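Local coordinates for protein putative Ribokinase II (Escherichia coli O6, PDB 3IQ0) that probably phosphorylates a ribose-like sugar with ATP and magnesium, as a member of the pfkB (ribokinase) family of carbohydrate kinases, at residues V6-S19 against I30-I44. Numbering follows the deposited sequence.
Sequences VFTIGEILVEIMAS and IWNGPYPSGAPAIFI
Over the six-membered ring of Trp31 lies Ala18 CB, an off-centre CH-pi contact 4.3 Å from the ring centroid, while Ile16 O sits at the indole edge and Ile16 CG2 presses on Trp31 CB. NE1 of this indole donates a hydrogen bond to Gly33 O of the second subunit. Tyr35 has Glu15 O at its edge and the selenium of selenomethionine Met17 approaching its ring obliquely, a Met-aromatic contact with SE 5.2 Å from the centroid, although the end of this side chain is modelled too close to the ring for exact placing. Phe43 receives Val6 CG1 at its edge and stacks on His135. Strands 13-18 and 30-37 run antiparallel, with hydrogen-bonded pairs at Leu13-Ser37, Glu15-Tyr35 and Met17-Asn32; between the last two, a beta bulge holding Gly33 and the cis peptide before Pro34 shifts the register by one. Val14 and Pro34 lie side by side, 3.7 Å between their CB atoms. In the first helical turn, after the N-cap Gly38, Pro40 packs on Gly10, its CG 3.4 Å from Ile9 O. With CG between backbone N and carbonyl carbon (chi1 66°) and a bend at chi2, Glu11 folds its carboxylate across Pro40 CD; Ser139 and Ser140 bind its oxygens, and a water links OE2 to Ala39 N. The Ala39 side chain lies about 7 Å from the bound ATP. Helix 39-49 carries the chain back to the central sheet, at strand 54-61, whereas the hairpin belongs to the small lid sheet of the ribokinase fold, which continues into the second subunit.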
ATOM      1  N   VAL B   6      17.438 -24.599   6.181  1.00 20.53           N
ATOM      2  CA  VAL B   6      16.949 -24.282   4.849  1.00 17.18           C
ATOM      3  C   VAL B   6      16.586 -22.800   4.900  1.00 16.97           C
ATOM      4  O   VAL B   6      15.881 -22.364   5.805  1.00 16.34           O
ATOM      5  CB  VAL B   6      15.691 -25.094   4.482  1.00 15.16           C
ATOM      6  CG1 VAL B   6      15.107 -24.577   3.181  1.00 15.43           C
ATOM      7  CG2 VAL B   6      16.039 -26.567   4.339  1.00 15.56           C
ATOM      8  N   PHE B   7      17.076 -22.023   3.943  1.00 17.94           N
ATOM      9  CA  PHE B   7      16.784 -20.598   3.928  1.00 18.36           C
ATOM     10  C   PHE B   7      16.149 -20.179   2.614  1.00 19.43           C
ATOM     11  O   PHE B   7      16.290 -20.858   1.596  1.00 17.37           O
ATOM     12  CB  PHE B   7      18.071 -19.786   4.110  1.00 18.85           C
ATOM     13  CG  PHE B   7      18.321 -19.336   5.517  1.00 22.70           C
ATOM     14  CD1 PHE B   7      17.891 -18.081   5.944  1.00 23.16           C
ATOM     15  CD2 PHE B   7      18.991 -20.158   6.416  1.00 20.37           C
ATOM     16  CE1 PHE B   7      18.131 -17.656   7.248  1.00 24.56           C
ATOM     17  CE2 PHE B   7      19.233 -19.740   7.717  1.00 23.51           C
ATOM     18  CZ  PHE B   7      18.805 -18.489   8.135  1.00 24.24           C
ATOM     19  N   THR B   8      15.424 -19.067   2.657  1.00 19.65           N
ATOM     20  CA  THR B   8      14.843 -18.505   1.456  1.00 19.68           C
ATOM     21  C   THR B   8      14.997 -17.004   1.600  1.00 20.66           C
ATOM     22  O   THR B   8      15.432 -16.512   2.637  1.00 20.59           O
ATOM     23  CB  THR B   8      13.355 -18.859   1.254  1.00 19.98           C
ATOM     24  OG1 THR B   8      12.975 -18.491  -0.077  1.00 22.21           O
ATOM     25  CG2 THR B   8      12.472 -18.117   2.233  1.00 18.27           C
ATOM     26  N   ILE B   9      14.628 -16.276   0.560  1.00 22.02           N
ATOM     27  CA  ILE B   9      14.771 -14.835   0.573  1.00 20.80           C
ATOM     28  C   ILE B   9      13.683 -14.243  -0.301  1.00 20.53           C
ATOM     29  O   ILE B   9      13.204 -14.895  -1.225  1.00 21.77           O
ATOM     30  CB  ILE B   9      16.164 -14.467   0.009  1.00 22.43           C
ATOM     31  CG1 ILE B   9      16.416 -12.964   0.103  1.00 21.63           C
ATOM     32  CG2 ILE B   9      16.266 -14.936  -1.437  1.00 22.01           C
ATOM     33  CD1 ILE B   9      17.874 -12.606  -0.147  1.00 23.24           C
ATOM     34  N   GLY B  10      13.275 -13.013  -0.018  1.00 23.55           N
ATOM     35  CA  GLY B  10      12.257 -12.424  -0.862  1.00 25.23           C
ATOM     36  C   GLY B  10      11.238 -11.532  -0.196  1.00 24.79           C
ATOM     37  O   GLY B  10      11.479 -10.952   0.863  1.00 28.05           O
ATOM     38  N   GLU B  11      10.079 -11.444  -0.828  1.00 23.95           N
ATOM     39  CA  GLU B  11       9.010 -10.593  -0.349  1.00 23.91           C
ATOM     40  C   GLU B  11       8.097 -11.222   0.689  1.00 23.22           C
ATOM     41  O   GLU B  11       7.730 -12.392   0.596  1.00 22.38           O
ATOM     42  CB  GLU B  11       8.165 -10.114  -1.534  1.00 24.92           C
ATOM     43  CG  GLU B  11       7.385 -11.219  -2.262  1.00 26.07           C
ATOM     44  CD  GLU B  11       8.225 -12.025  -3.246  1.00 24.81           C
ATOM     45  OE1 GLU B  11       9.467 -11.901  -3.224  1.00 26.51           O
ATOM     46  OE2 GLU B  11       7.635 -12.789  -4.040  1.00 25.75           O
ATOM     47  N   ILE B  12       7.750 -10.418   1.687  1.00 23.29           N
ATOM     48  CA  ILE B  12       6.829 -10.805   2.742  1.00 22.46           C
ATOM     49  C   ILE B  12       5.789  -9.691   2.700  1.00 24.35           C
ATOM     50  O   ILE B  12       6.133  -8.510   2.762  1.00 26.47           O
ATOM     51  CB  ILE B  12       7.493 -10.806   4.125  1.00 22.91           C
ATOM     52  CG1 ILE B  12       8.413 -12.019   4.268  1.00 21.23           C
ATOM     53  CG2 ILE B  12       6.437 -10.826   5.212  1.00 22.96           C
ATOM     54  CD1 ILE B  12       9.128 -12.061   5.600  1.00 19.04           C
ATOM     55  N   LEU B  13       4.524 -10.058   2.567  1.00 23.04           N
ATOM     56  CA  LEU B  13       3.463  -9.065   2.507  1.00 22.94           C
ATOM     57  C   LEU B  13       2.205  -9.615   3.149  1.00 23.52           C
ATOM     58  O   LEU B  13       2.173 -10.778   3.562  1.00 22.53           O
ATOM     59  CB  LEU B  13       3.166  -8.695   1.050  1.00 23.92           C
ATOM     60  CG  LEU B  13       2.915  -9.845   0.067  1.00 23.72           C
ATOM     61  CD1 LEU B  13       1.743  -9.534  -0.839  1.00 23.08           C
ATOM     62  CD2 LEU B  13       4.166 -10.078  -0.752  1.00 22.43           C
ATOM     63  N   VAL B  14       1.182  -8.772   3.257  1.00 21.77           N
ATOM     64  CA  VAL B  14      -0.090  -9.207   3.808  1.00 21.72           C
ATOM     65  C   VAL B  14      -1.106  -9.164   2.679  1.00 22.84           C
ATOM     66  O   VAL B  14      -0.988  -8.369   1.747  1.00 22.11           O
ATOM     67  CB  VAL B  14      -0.588  -8.311   4.972  1.00 22.49           C
ATOM     68  CG1 VAL B  14       0.360  -8.418   6.160  1.00 22.19           C
ATOM     69  CG2 VAL B  14      -0.720  -6.869   4.510  1.00 21.45           C
ATOM     70  N   GLU B  15      -2.094 -10.044   2.747  1.00 22.91           N
ATOM     71  CA  GLU B  15      -3.127 -10.090   1.725  1.00 22.95           C
ATOM     72  C   GLU B  15      -4.449  -9.709   2.370  1.00 21.62           C
ATOM     73  O   GLU B  15      -4.733 -10.129   3.489  1.00 19.88           O
ATOM     74  CB  GLU B  15      -3.224 -11.498   1.134  1.00 23.98           C
ATOM     75  CG  GLU B  15      -4.127 -11.599  -0.088  1.00 25.72           C
ATOM     76  CD  GLU B  15      -4.032 -12.948  -0.778  1.00 28.20           C
ATOM     77  OE1 GLU B  15      -4.972 -13.759  -0.647  1.00 27.46           O
ATOM     78  OE2 GLU B  15      -3.009 -13.197  -1.449  1.00 31.98           O
ATOM     79  N   ILE B  16      -5.228  -8.887   1.670  1.00 21.64           N
ATOM     80  CA  ILE B  16      -6.549  -8.458   2.135  1.00 22.72           C
ATOM     81  C   ILE B  16      -7.497  -8.977   1.057  1.00 23.02           C
ATOM     82  O   ILE B  16      -7.440  -8.534  -0.085  1.00 22.39           O
ATOM     83  CB  ILE B  16      -6.665  -6.918   2.231  1.00 25.02           C
ATOM     84  CG1 ILE B  16      -5.780  -6.381   3.362  1.00 28.10           C
ATOM     85  CG2 ILE B  16      -8.108  -6.524   2.498  1.00 24.57           C
ATOM     86  CD1 ILE B  16      -4.308  -6.438   3.079  1.00 30.65           C
HETATM   87  N   MSE B  17      -8.355  -9.925   1.422  1.00 24.39           N
HETATM   88  CA  MSE B  17      -9.264 -10.553   0.461  1.00 26.74           C
HETATM   89  C   MSE B  17     -10.695 -10.035   0.418  1.00 25.49           C
HETATM   90  O   MSE B  17     -11.288  -9.728   1.444  1.00 26.21           O
HETATM   91  CB  MSE B  17      -9.320 -12.063   0.721  1.00 30.67           C
HETATM   92  CG  MSE B  17      -8.013 -12.807   0.481  1.00 38.91           C
HETATM   93 SE   MSE B  17      -8.060 -14.627   1.161  1.00 47.99          SE
HETATM   94  CE  MSE B  17      -6.805 -14.398   2.588  1.00 45.45           C
ATOM     95  N   ALA B  18     -11.248  -9.965  -0.783  1.00 26.17           N
ATOM     96  CA  ALA B  18     -12.625  -9.530  -0.947  1.00 28.77           C
ATOM     97  C   ALA B  18     -13.484 -10.592  -0.266  1.00 29.80           C
ATOM     98  O   ALA B  18     -13.222 -11.790  -0.398  1.00 26.90           O
ATOM     99  CB  ALA B  18     -12.969  -9.442  -2.421  1.00 30.15           C
ATOM    100  N   SER B  19     -14.504 -10.153   0.463  1.00 29.75           N
ATOM    101  CA  SER B  19     -15.383 -11.081   1.162  1.00 32.21           C
ATOM    102  C   SER B  19     -16.334 -11.821   0.224  1.00 32.40           C
ATOM    103  O   SER B  19     -16.811 -12.902   0.560  1.00 33.35           O
ATOM    104  CB  SER B  19     -16.206 -10.338   2.211  1.00 32.47           C
ATOM    105  OG  SER B  19     -17.137  -9.477   1.584  1.00 32.95           O
ATOM    106  N   ILE B  30     -16.919  -5.282   2.011  1.00 26.85           N
ATOM    107  CA  ILE B  30     -16.262  -5.902   3.148  1.00 26.75           C
ATOM    108  C   ILE B  30     -15.049  -6.703   2.690  1.00 26.46           C
ATOM    109  O   ILE B  30     -15.102  -7.403   1.677  1.00 25.16           O
ATOM    110  CB  ILE B  30     -17.235  -6.827   3.906  1.00 28.00           C
ATOM    111  CG1 ILE B  30     -18.428  -6.016   4.418  1.00 29.43           C
ATOM    112  CG2 ILE B  30     -16.517  -7.486   5.069  1.00 30.21           C
ATOM    113  CD1 ILE B  30     -19.538  -6.863   5.023  1.00 31.18           C
ATOM    114  N   TRP B  31     -13.956  -6.581   3.435  1.00 24.86           N
ATOM    115  CA  TRP B  31     -12.723  -7.290   3.116  1.00 26.58           C
ATOM    116  C   TRP B  31     -12.257  -8.081   4.331  1.00 25.20           C
ATOM    117  O   TRP B  31     -12.566  -7.724   5.464  1.00 27.86           O
ATOM    118  CB  TRP B  31     -11.625  -6.302   2.692  1.00 25.89           C
ATOM    119  CG  TRP B  31     -11.995  -5.478   1.500  1.00 26.03           C
ATOM    120  CD1 TRP B  31     -12.861  -4.420   1.470  1.00 24.64           C
ATOM    121  CD2 TRP B  31     -11.579  -5.694   0.145  1.00 26.87           C
ATOM    122  NE1 TRP B  31     -13.013  -3.969   0.179  1.00 24.67           N
ATOM    123  CE2 TRP B  31     -12.239  -4.732  -0.654  1.00 24.30           C
ATOM    124  CE3 TRP B  31     -10.715  -6.612  -0.472  1.00 25.25           C
ATOM    125  CZ2 TRP B  31     -12.062  -4.661  -2.039  1.00 23.70           C
ATOM    126  CZ3 TRP B  31     -10.540  -6.539  -1.855  1.00 26.01           C
ATOM    127  CH2 TRP B  31     -11.212  -5.570  -2.619  1.00 26.81           C
ATOM    128  N   ASN B  32     -11.519  -9.157   4.092  1.00 26.29           N
ATOM    129  CA  ASN B  32     -11.017  -9.987   5.178  1.00 26.32           C
ATOM    130  C   ASN B  32      -9.494  -9.987   5.181  1.00 25.31           C
ATOM    131  O   ASN B  32      -8.865 -10.190   4.146  1.00 26.61           O
ATOM    132  CB  ASN B  32     -11.525 -11.426   5.035  1.00 28.21           C
ATOM    133  CG  ASN B  32     -13.036 -11.507   4.938  1.00 32.58           C
ATOM    134  OD1 ASN B  32     -13.757 -10.892   5.731  1.00 34.50           O
ATOM    135  ND2 ASN B  32     -13.527 -12.276   3.968  1.00 33.82           N
ATOM    136  N   GLY B  33      -8.912  -9.778   6.355  1.00 23.76           N
ATOM    137  CA  GLY B  33      -7.468  -9.752   6.473  1.00 22.18           C
ATOM    138  C   GLY B  33      -7.038  -8.931   7.672  1.00 22.47           C
ATOM    139  O   GLY B  33      -7.878  -8.572   8.505  1.00 23.62           O
ATOM    140  N   PRO B  34      -5.737  -8.632   7.807  1.00 21.34           N
ATOM    141  CA  PRO B  34      -4.678  -9.040   6.883  1.00 22.63           C
ATOM    142  C   PRO B  34      -4.331 -10.507   7.080  1.00 23.18           C
ATOM    143  O   PRO B  34      -4.587 -11.070   8.141  1.00 22.43           O
ATOM    144  CB  PRO B  34      -3.518  -8.142   7.284  1.00 23.05           C
ATOM    145  CG  PRO B  34      -3.682  -8.081   8.770  1.00 22.05           C
ATOM    146  CD  PRO B  34      -5.176  -7.818   8.899  1.00 21.31           C
ATOM    147  N   TYR B  35      -3.743 -11.109   6.055  1.00 22.91           N
ATOM    148  CA  TYR B  35      -3.322 -12.501   6.102  1.00 23.27           C
ATOM    149  C   TYR B  35      -1.863 -12.560   5.678  1.00 23.42           C
ATOM    150  O   TYR B  35      -1.462 -11.888   4.727  1.00 25.25           O
ATOM    151  CB  TYR B  35      -4.174 -13.352   5.152  1.00 24.78           C
ATOM    152  CG  TYR B  35      -5.549 -13.662   5.687  1.00 27.36           C
ATOM    153  CD1 TYR B  35      -5.730 -14.642   6.663  1.00 29.08           C
ATOM    154  CD2 TYR B  35      -6.666 -12.956   5.248  1.00 28.99           C
ATOM    155  CE1 TYR B  35      -6.988 -14.908   7.194  1.00 30.69           C
ATOM    156  CE2 TYR B  35      -7.932 -13.215   5.769  1.00 29.66           C
ATOM    157  CZ  TYR B  35      -8.083 -14.191   6.743  1.00 30.90           C
ATOM    158  OH  TYR B  35      -9.321 -14.439   7.284  1.00 32.38           O
ATOM    159  N   PRO B  36      -1.045 -13.352   6.387  1.00 21.39           N
ATOM    160  CA  PRO B  36       0.375 -13.478   6.053  1.00 19.92           C
ATOM    161  C   PRO B  36       0.515 -14.010   4.631  1.00 17.98           C
ATOM    162  O   PRO B  36      -0.175 -14.942   4.252  1.00 18.79           O
ATOM    163  CB  PRO B  36       0.888 -14.479   7.085  1.00 20.09           C
ATOM    164  CG  PRO B  36      -0.044 -14.316   8.226  1.00 19.49           C
ATOM    165  CD  PRO B  36      -1.381 -14.174   7.561  1.00 21.69           C
ATOM    166  N   SER B  37       1.400 -13.424   3.837  1.00 18.93           N
ATOM    167  CA  SER B  37       1.553 -13.897   2.468  1.00 17.76           C
ATOM    168  C   SER B  37       2.950 -13.635   1.906  1.00 17.41           C
ATOM    169  O   SER B  37       3.843 -13.180   2.620  1.00 14.48           O
ATOM    170  CB  SER B  37       0.487 -13.252   1.579  1.00 20.09           C
ATOM    171  OG  SER B  37       0.390 -13.912   0.329  1.00 22.33           O
ATOM    172  N   GLY B  38       3.130 -13.921   0.622  1.00 17.51           N
ATOM    173  CA  GLY B  38       4.432 -13.739   0.001  1.00 17.18           C
ATOM    174  C   GLY B  38       5.013 -15.109  -0.299  1.00 20.32           C
ATOM    175  O   GLY B  38       5.263 -15.897   0.615  1.00 18.87           O
ATOM    176  N   ALA B  39       5.228 -15.392  -1.582  1.00 19.21           N
ATOM    177  CA  ALA B  39       5.756 -16.677  -2.023  1.00 18.62           C
ATOM    178  C   ALA B  39       6.853 -17.241  -1.118  1.00 18.75           C
ATOM    179  O   ALA B  39       6.733 -18.364  -0.627  1.00 18.82           O
ATOM    180  CB  ALA B  39       6.266 -16.570  -3.473  1.00 18.56           C
ATOM    181  N   PRO B  40       7.933 -16.478  -0.882  1.00 17.44           N
ATOM    182  CA  PRO B  40       8.999 -17.001  -0.020  1.00 17.01           C
ATOM    183  C   PRO B  40       8.507 -17.349   1.385  1.00 17.74           C
ATOM    184  O   PRO B  40       8.923 -18.357   1.962  1.00 14.69           O
ATOM    185  CB  PRO B  40      10.022 -15.864   0.001  1.00 19.45           C
ATOM    186  CG  PRO B  40       9.810 -15.187  -1.327  1.00 17.18           C
ATOM    187  CD  PRO B  40       8.305 -15.162  -1.433  1.00 19.05           C
ATOM    188  N   ALA B  41       7.621 -16.513   1.929  1.00 17.34           N
ATOM    189  CA  ALA B  41       7.086 -16.733   3.270  1.00 16.85           C
ATOM    190  C   ALA B  41       6.227 -17.991   3.345  1.00 17.35           C
ATOM    191  O   ALA B  41       6.314 -18.752   4.307  1.00 18.54           O
ATOM    192  CB  ALA B  41       6.278 -15.517   3.724  1.00 16.29           C
ATOM    193  N   ILE B  42       5.388 -18.205   2.338  1.00 16.46           N
ATOM    194  CA  ILE B  42       4.542 -19.390   2.317  1.00 16.85           C
ATOM    195  C   ILE B  42       5.417 -20.636   2.140  1.00 15.59           C
ATOM    196  O   ILE B  42       5.188 -21.663   2.784  1.00 15.06           O
ATOM    197  CB  ILE B  42       3.498 -19.302   1.187  1.00 14.61           C
ATOM    198  CG1 ILE B  42       2.674 -18.023   1.351  1.00 15.01           C
ATOM    199  CG2 ILE B  42       2.586 -20.520   1.230  1.00 14.56           C
ATOM    200  CD1 ILE B  42       1.785 -17.707   0.179  1.00 16.71           C
ATOM    201  N   PHE B  43       6.419 -20.540   1.274  1.00 15.93           N
ATOM    202  CA  PHE B  43       7.336 -21.653   1.044  1.00 15.61           C
ATOM    203  C   PHE B  43       7.977 -22.054   2.369  1.00 15.81           C
ATOM    204  O   PHE B  43       7.924 -23.215   2.780  1.00 15.08           O
ATOM    205  CB  PHE B  43       8.454 -21.241   0.071  1.00 16.48           C
ATOM    206  CG  PHE B  43       9.585 -22.243  -0.034  1.00 16.04           C
ATOM    207  CD1 PHE B  43       9.506 -23.317  -0.919  1.00 20.52           C
ATOM    208  CD2 PHE B  43      10.730 -22.108   0.749  1.00 17.26           C
ATOM    209  CE1 PHE B  43      10.549 -24.241  -1.029  1.00 17.62           C
ATOM    210  CE2 PHE B  43      11.785 -23.027   0.654  1.00 16.81           C
ATOM    211  CZ  PHE B  43      11.692 -24.093  -0.237  1.00 19.35           C
ATOM    212  N   ILE B  44       8.585 -21.077   3.030  1.00 15.04           N
ATOM    213  CA  ILE B  44       9.273 -21.324   4.289  1.00 16.50           C
ATOM    214  C   ILE B  44       8.343 -21.765   5.410  1.00 15.52           C
ATOM    215  O   ILE B  44       8.754 -22.511   6.296  1.00 16.92           O
ATOM    216  CB  ILE B  44      10.084 -20.076   4.731  1.00 16.58           C
ATOM    217  CG1 ILE B  44      11.360 -20.529   5.432  1.00 18.06           C
ATOM    218  CG2 ILE B  44       9.264 -19.187   5.646  1.00 16.45           C
ATOM    219  CD1 ILE B  44      12.297 -21.277   4.521  1.00 17.11           C
TER
HETATM  220  O   HOH W   1       4.717 -13.519  -3.867  1.00 25.63           O
HETATM  221  O   HOH W   2      -0.558 -12.545  -1.976  1.00 32.04           O
HETATM  222  O   HOH W   3     -18.265  -7.208   0.496  1.00 33.22           O